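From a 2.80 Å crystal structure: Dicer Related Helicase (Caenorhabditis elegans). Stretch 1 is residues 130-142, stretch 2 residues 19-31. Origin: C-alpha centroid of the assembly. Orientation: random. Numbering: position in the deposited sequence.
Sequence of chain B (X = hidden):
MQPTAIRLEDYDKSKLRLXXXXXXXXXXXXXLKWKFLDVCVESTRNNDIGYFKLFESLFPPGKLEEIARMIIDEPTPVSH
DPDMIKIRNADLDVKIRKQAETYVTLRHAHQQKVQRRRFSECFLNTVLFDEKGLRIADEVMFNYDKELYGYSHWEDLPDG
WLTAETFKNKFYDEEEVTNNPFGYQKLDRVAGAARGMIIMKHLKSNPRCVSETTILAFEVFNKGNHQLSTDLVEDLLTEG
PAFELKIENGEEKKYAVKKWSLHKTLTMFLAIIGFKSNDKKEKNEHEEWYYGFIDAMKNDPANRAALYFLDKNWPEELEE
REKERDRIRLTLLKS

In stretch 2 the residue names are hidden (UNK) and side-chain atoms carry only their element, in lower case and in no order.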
# COMPACT_ATOMS: atom_id res chain seq x y z
N ASP B 130 -10.47 5.15 8.33
CA ASP B 130 -11.81 5.78 8.29
C ASP B 130 -11.98 6.58 9.57
O ASP B 130 -11.61 6.04 10.66
CB ASP B 130 -12.90 4.71 8.20
CG ASP B 130 -14.30 5.24 8.00
OD1 ASP B 130 -15.01 5.41 9.01
OD2 ASP B 130 -14.70 5.41 6.83
N GLU B 131 -12.47 7.83 9.47
CA GLU B 131 -12.60 8.75 10.63
C GLU B 131 -13.49 8.08 11.69
O GLU B 131 -13.06 8.00 12.85
CB GLU B 131 -13.18 10.10 10.20
CG GLU B 131 -13.76 10.91 11.36
CD GLU B 131 -13.68 12.42 11.24
OE1 GLU B 131 -13.43 12.92 10.11
OE2 GLU B 131 -13.88 13.10 12.28
N LYS B 132 -14.67 7.61 11.30
CA LYS B 132 -15.69 7.04 12.23
C LYS B 132 -15.07 5.84 12.95
O LYS B 132 -15.33 5.69 14.15
CB LYS B 132 -16.96 6.63 11.47
CG LYS B 132 -17.55 7.70 10.54
CD LYS B 132 -18.73 7.23 9.69
CE LYS B 132 -18.35 6.25 8.60
NZ LYS B 132 -17.68 6.91 7.45
N GLY B 133 -14.29 5.05 12.22
CA GLY B 133 -13.61 3.84 12.73
C GLY B 133 -12.45 4.16 13.65
O GLY B 133 -12.24 3.41 14.59
N LEU B 134 -11.71 5.23 13.38
CA LEU B 134 -10.61 5.68 14.27
C LEU B 134 -11.18 6.21 15.58
O LEU B 134 -10.57 5.98 16.62
CB LEU B 134 -9.80 6.76 13.56
CG LEU B 134 -8.47 6.27 13.01
CD1 LEU B 134 -7.96 7.22 11.95
CD2 LEU B 134 -7.45 6.11 14.13
N ARG B 135 -12.33 6.88 15.52
CA ARG B 135 -13.06 7.36 16.71
C ARG B 135 -13.31 6.17 17.63
O ARG B 135 -13.00 6.28 18.83
CB ARG B 135 -14.36 8.06 16.31
CG ARG B 135 -14.17 9.42 15.66
CD ARG B 135 -13.95 10.49 16.69
NE ARG B 135 -13.59 11.77 16.09
CZ ARG B 135 -13.10 12.80 16.77
NH1 ARG B 135 -12.83 13.93 16.15
NH2 ARG B 135 -12.91 12.70 18.08
N ILE B 136 -13.82 5.08 17.08
CA ILE B 136 -14.18 3.87 17.87
C ILE B 136 -12.89 3.29 18.44
O ILE B 136 -12.88 2.94 19.65
CB ILE B 136 -14.97 2.86 17.04
CG1 ILE B 136 -16.21 3.49 16.41
CG2 ILE B 136 -15.32 1.65 17.89
CD1 ILE B 136 -16.96 2.59 15.47
N ALA B 137 -11.83 3.23 17.62
CA ALA B 137 -10.53 2.65 18.00
C ALA B 137 -9.90 3.50 19.10
O ALA B 137 -9.30 2.91 20.01
CB ALA B 137 -9.64 2.55 16.79
N ASP B 138 -10.04 4.83 19.03
CA ASP B 138 -9.48 5.79 20.03
C ASP B 138 -10.10 5.46 21.39
O ASP B 138 -9.35 5.24 22.33
CB ASP B 138 -9.72 7.24 19.61
CG ASP B 138 -8.80 8.27 20.26
OD1 ASP B 138 -7.64 7.92 20.56
OD2 ASP B 138 -9.26 9.44 20.45
N GLU B 139 -11.42 5.35 21.44
CA GLU B 139 -12.18 5.07 22.69
C GLU B 139 -11.85 3.66 23.21
O GLU B 139 -11.85 3.49 24.43
CB GLU B 139 -13.69 5.24 22.47
CG GLU B 139 -14.46 5.26 23.78
CD GLU B 139 -15.95 5.50 23.68
OE1 GLU B 139 -16.39 6.04 22.64
OE2 GLU B 139 -16.67 5.13 24.65
N VAL B 140 -11.59 2.69 22.33
CA VAL B 140 -11.27 1.30 22.77
C VAL B 140 -9.96 1.34 23.56
O VAL B 140 -9.92 0.77 24.69
CB VAL B 140 -11.19 0.31 21.59
CG1 VAL B 140 -10.39 -0.96 21.95
CG2 VAL B 140 -12.58 -0.06 21.08
N MET B 141 -8.96 2.04 23.03
CA MET B 141 -7.62 2.18 23.65
C MET B 141 -7.74 2.92 25.00
O MET B 141 -7.07 2.51 25.97
CB MET B 141 -6.66 2.94 22.72
CG MET B 141 -6.29 2.16 21.46
SD MET B 141 -5.74 0.43 21.79
CE MET B 141 -4.13 0.72 22.50
N PHE B 142 -8.57 3.97 25.04
CA PHE B 142 -8.82 4.80 26.25
C PHE B 142 -9.35 3.92 27.37
O PHE B 142 -8.90 4.07 28.50
CB PHE B 142 -9.79 5.95 25.93
CG PHE B 142 -10.16 6.81 27.10
CD1 PHE B 142 -9.31 7.81 27.54
CD2 PHE B 142 -11.38 6.65 27.75
CE1 PHE B 142 -9.65 8.61 28.61
CE2 PHE B 142 -11.70 7.44 28.84
CZ PHE B 142 -10.85 8.43 29.26
N UNK B 19 -3.67 15.66 19.54
CA UNK B 19 -5.05 15.21 19.64
C UNK B 19 -5.52 14.48 18.37
O UNK B 19 -4.80 14.53 17.36
c UNK B 19 -5.83 16.52 19.85
c UNK B 19 -4.98 17.58 19.14
c UNK B 19 -3.55 17.10 19.29
N UNK B 20 -6.69 13.84 18.44
CA UNK B 20 -7.33 13.10 17.33
C UNK B 20 -7.33 13.96 16.06
O UNK B 20 -7.05 13.43 14.95
c UNK B 20 -9.40 11.74 16.72
c UNK B 20 -10.03 9.52 16.02
c UNK B 20 -9.98 12.24 15.56
c UNK B 20 -10.58 11.38 14.65
c UNK B 20 -10.60 10.03 14.88
c UNK B 20 -9.43 10.37 16.94
c UNK B 20 -8.74 12.67 17.71
N UNK B 21 -7.63 15.26 16.21
CA UNK B 21 -7.92 16.20 15.10
C UNK B 21 -6.62 16.65 14.42
O UNK B 21 -6.70 17.30 13.36
o UNK B 21 -11.04 16.14 18.21
c UNK B 21 -10.07 17.04 16.24
o UNK B 21 -8.96 16.80 18.34
c UNK B 21 -10.02 16.63 17.71
c UNK B 21 -8.72 17.40 15.61
N UNK B 22 -5.45 16.27 14.97
CA UNK B 22 -4.13 16.59 14.37
C UNK B 22 -3.96 15.80 13.06
O UNK B 22 -4.22 14.61 13.03
c UNK B 22 -3.00 16.33 15.32
o UNK B 22 -1.74 16.48 14.65
N UNK B 23 -3.51 16.44 11.96
CA UNK B 23 -3.29 15.74 10.71
C UNK B 23 -2.37 14.51 10.86
O UNK B 23 -2.52 13.57 10.10
c UNK B 23 -3.14 17.85 11.89
c UNK B 23 -2.87 18.12 10.43
c UNK B 23 -2.59 16.76 9.79
N UNK B 24 -1.42 14.58 11.81
CA UNK B 24 -0.31 13.61 11.97
C UNK B 24 -0.72 12.48 12.94
O UNK B 24 0.08 11.53 13.10
c UNK B 24 0.94 14.36 12.45
c UNK B 24 1.41 17.88 11.06
c UNK B 24 0.99 16.82 11.85
c UNK B 24 1.36 15.51 11.57
c UNK B 24 2.20 17.64 9.95
c UNK B 24 2.15 15.29 10.46
c UNK B 24 2.59 16.34 9.66
o UNK B 24 2.62 18.65 9.15
N UNK B 25 -1.93 12.52 13.51
CA UNK B 25 -2.40 11.51 14.50
C UNK B 25 -2.74 10.16 13.85
O UNK B 25 -2.28 9.15 14.34
c UNK B 25 -5.41 10.35 15.86
c UNK B 25 -5.33 8.86 17.73
c UNK B 25 -3.53 10.39 17.31
c UNK B 25 -4.19 10.90 16.20
c UNK B 25 -4.10 9.37 18.07
c UNK B 25 -3.57 11.99 15.36
c UNK B 25 -5.99 9.36 16.64
N UNK B 26 -3.64 10.05 12.82
CA UNK B 26 -4.05 8.73 12.33
C UNK B 26 -2.88 7.75 12.11
O UNK B 26 -2.96 6.65 12.58
c UNK B 26 -5.33 10.42 11.23
c UNK B 26 -4.73 9.06 10.99
c UNK B 26 -4.29 11.13 12.09
N UNK B 27 -1.82 8.20 11.43
CA UNK B 27 -0.63 7.40 11.06
C UNK B 27 0.15 7.01 12.31
O UNK B 27 0.67 5.88 12.37
c UNK B 27 0.25 8.17 10.10
N UNK B 28 0.30 7.94 13.24
CA UNK B 28 1.03 7.71 14.49
C UNK B 28 0.28 6.65 15.30
O UNK B 28 0.91 5.66 15.71
c UNK B 28 2.53 8.42 18.79
o UNK B 28 4.73 8.09 19.64
c UNK B 28 1.27 9.01 15.25
c UNK B 28 3.89 8.30 18.58
c UNK B 28 3.55 8.68 16.25
c UNK B 28 4.40 8.44 17.31
c UNK B 28 2.19 8.83 16.43
c UNK B 28 1.69 8.68 17.72
N UNK B 29 -1.04 6.78 15.43
CA UNK B 29 -1.90 5.81 16.15
C UNK B 29 -1.75 4.41 15.54
O UNK B 29 -1.76 3.44 16.29
c UNK B 29 -5.98 3.54 18.21
c UNK B 29 -5.31 4.53 18.90
c UNK B 29 -5.78 3.41 16.86
c UNK B 29 -4.95 4.29 16.18
c UNK B 29 -4.48 5.41 18.23
c UNK B 29 -4.29 5.31 16.86
c UNK B 29 -3.37 6.25 16.14
N UNK B 30 -1.60 4.33 14.21
CA UNK B 30 -1.54 3.05 13.43
C UNK B 30 -0.19 2.35 13.63
O UNK B 30 -0.09 1.21 13.21
c UNK B 30 -3.63 3.49 10.20
c UNK B 30 -3.52 5.65 8.97
n UNK B 30 -2.83 6.46 8.18
c UNK B 30 -3.28 3.57 11.65
n UNK B 30 -4.75 5.97 9.33
n UNK B 30 -2.96 4.50 9.38
c UNK B 30 -1.81 3.30 11.94
N UNK B 31 0.77 2.96 14.34
CA UNK B 31 2.00 2.25 14.81
C UNK B 31 1.64 1.32 15.99
O UNK B 31 2.43 0.38 16.26
c UNK B 31 3.10 3.26 15.18
c UNK B 31 3.61 4.13 14.03
c UNK B 31 4.34 5.36 14.53
c UNK B 31 4.51 3.35 13.11

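Position 19 carries three side-chain carbons that close a ring onto its own backbone N, which identifies Pro-19; it makes no contact with stretch 1. Its O accepts from the N of position 22 at 3.0 Å, closing a type I turn.

Position 20 has one carbon followed by a ring of six carbons with no heteroatom. That ring packs against the helix of residues 131-142, with Arg-135 over one face and the O of Glu-131 near its plane at the edge. A six-carbon ring without oxygen is Phe-20. Its CZ lies 3.6 Å from Leu-134 CB, and its CD2 3.6 Å from Asp-138 OD2.

Position 21 shows three carbons, the third bearing two oxygens, one of them 3.5 Å from Arg-135 NH1. The chain length and the carboxylate give Glu-21, and the pair is a salt bridge through OE1.

Position 22 has one carbon and one oxygen, hence Ser-22. It is out of reach of stretch 1; its OG instead accepts a weak capping bond from the N of position 24 (3.4 Å, 158°), before the turn that leads into the helix.

Position 23 repeats the ring closed onto backbone N with three carbons, so it is Pro-23, without contact.

Position 24 has one carbon, a six-carbon ring and a single oxygen on that ring: Tyr-24, also remote from stretch 1.

Position 25 again has one carbon and an unsubstituted six-carbon ring, which comes near Asp-138 and Leu-134: Phe-25. Its CZ approaches Asp-138 OD1 at 3.8 Å, while its CE2 is 4.4 Å from Leu-134 CD2.

Position 26 closes three carbons onto its N, and one of them lies against Leu-134 CD1, giving Pro-26; the carbon is CB, 3.8 Å from Leu-134 CD1.

Position 27 has a single carbon, therefore Ala-27, and its CA-to-CB bond points away from stretch 1.

Position 28 bears one carbon and a six-carbon ring with one oxygen, Tyr-28, whose OH is hydrogen-bonded elsewhere in the structure.

Position 29 has one carbon and a bare six-carbon ring; its CA-to-CB bond points toward stretch 1, and the ring sits among Leu-134, Ala-137, Asp-138 and Met-141. This is Phe-29. Its CZ reaches Met-141 CG at 3.5 Å, and its CE2 lies 4.0 Å from Ala-137 CB.

Position 30 runs through three carbons and a nitrogen to a carbon carrying two more nitrogens, a guanidinium whose end nears Leu-134: Arg-30. Its NH1 is 4.3 Å from Leu-134 CD1.

Position 31 has four carbons forked at the second, Leu-31, out of reach.

The contact buries 553 Å² in total and contains no hydrogen bond between the stretches. Two ring sites dominate. Phe-29 is a knob among Leu-134, Ala-137, Asp-138 and Met-141. Phe-20 is covered by the Arg-135 guanidinium, which lies flat on it (centres 3.8 Å apart, planes at 23°), a cation-pi arrangement; Glu-21 OE1 lies near the guanidinium plane at its edge, while Phe-20 lies over one face, so the two contacts use different sides of the group. Leu-134 links the sites, with its CD2 3.7 Å from Phe-29 CD2. The axes of helices 131-142 and 25-29 approach to 11.8 Å at 51°; Phe-29 and Leu-134 meet between these helices, while Phe-20 and Glu-21 reach stretch 1 from the loop before helix 25-29.

Stretch 2, residues 19-31: PFESPYFPAYFRL
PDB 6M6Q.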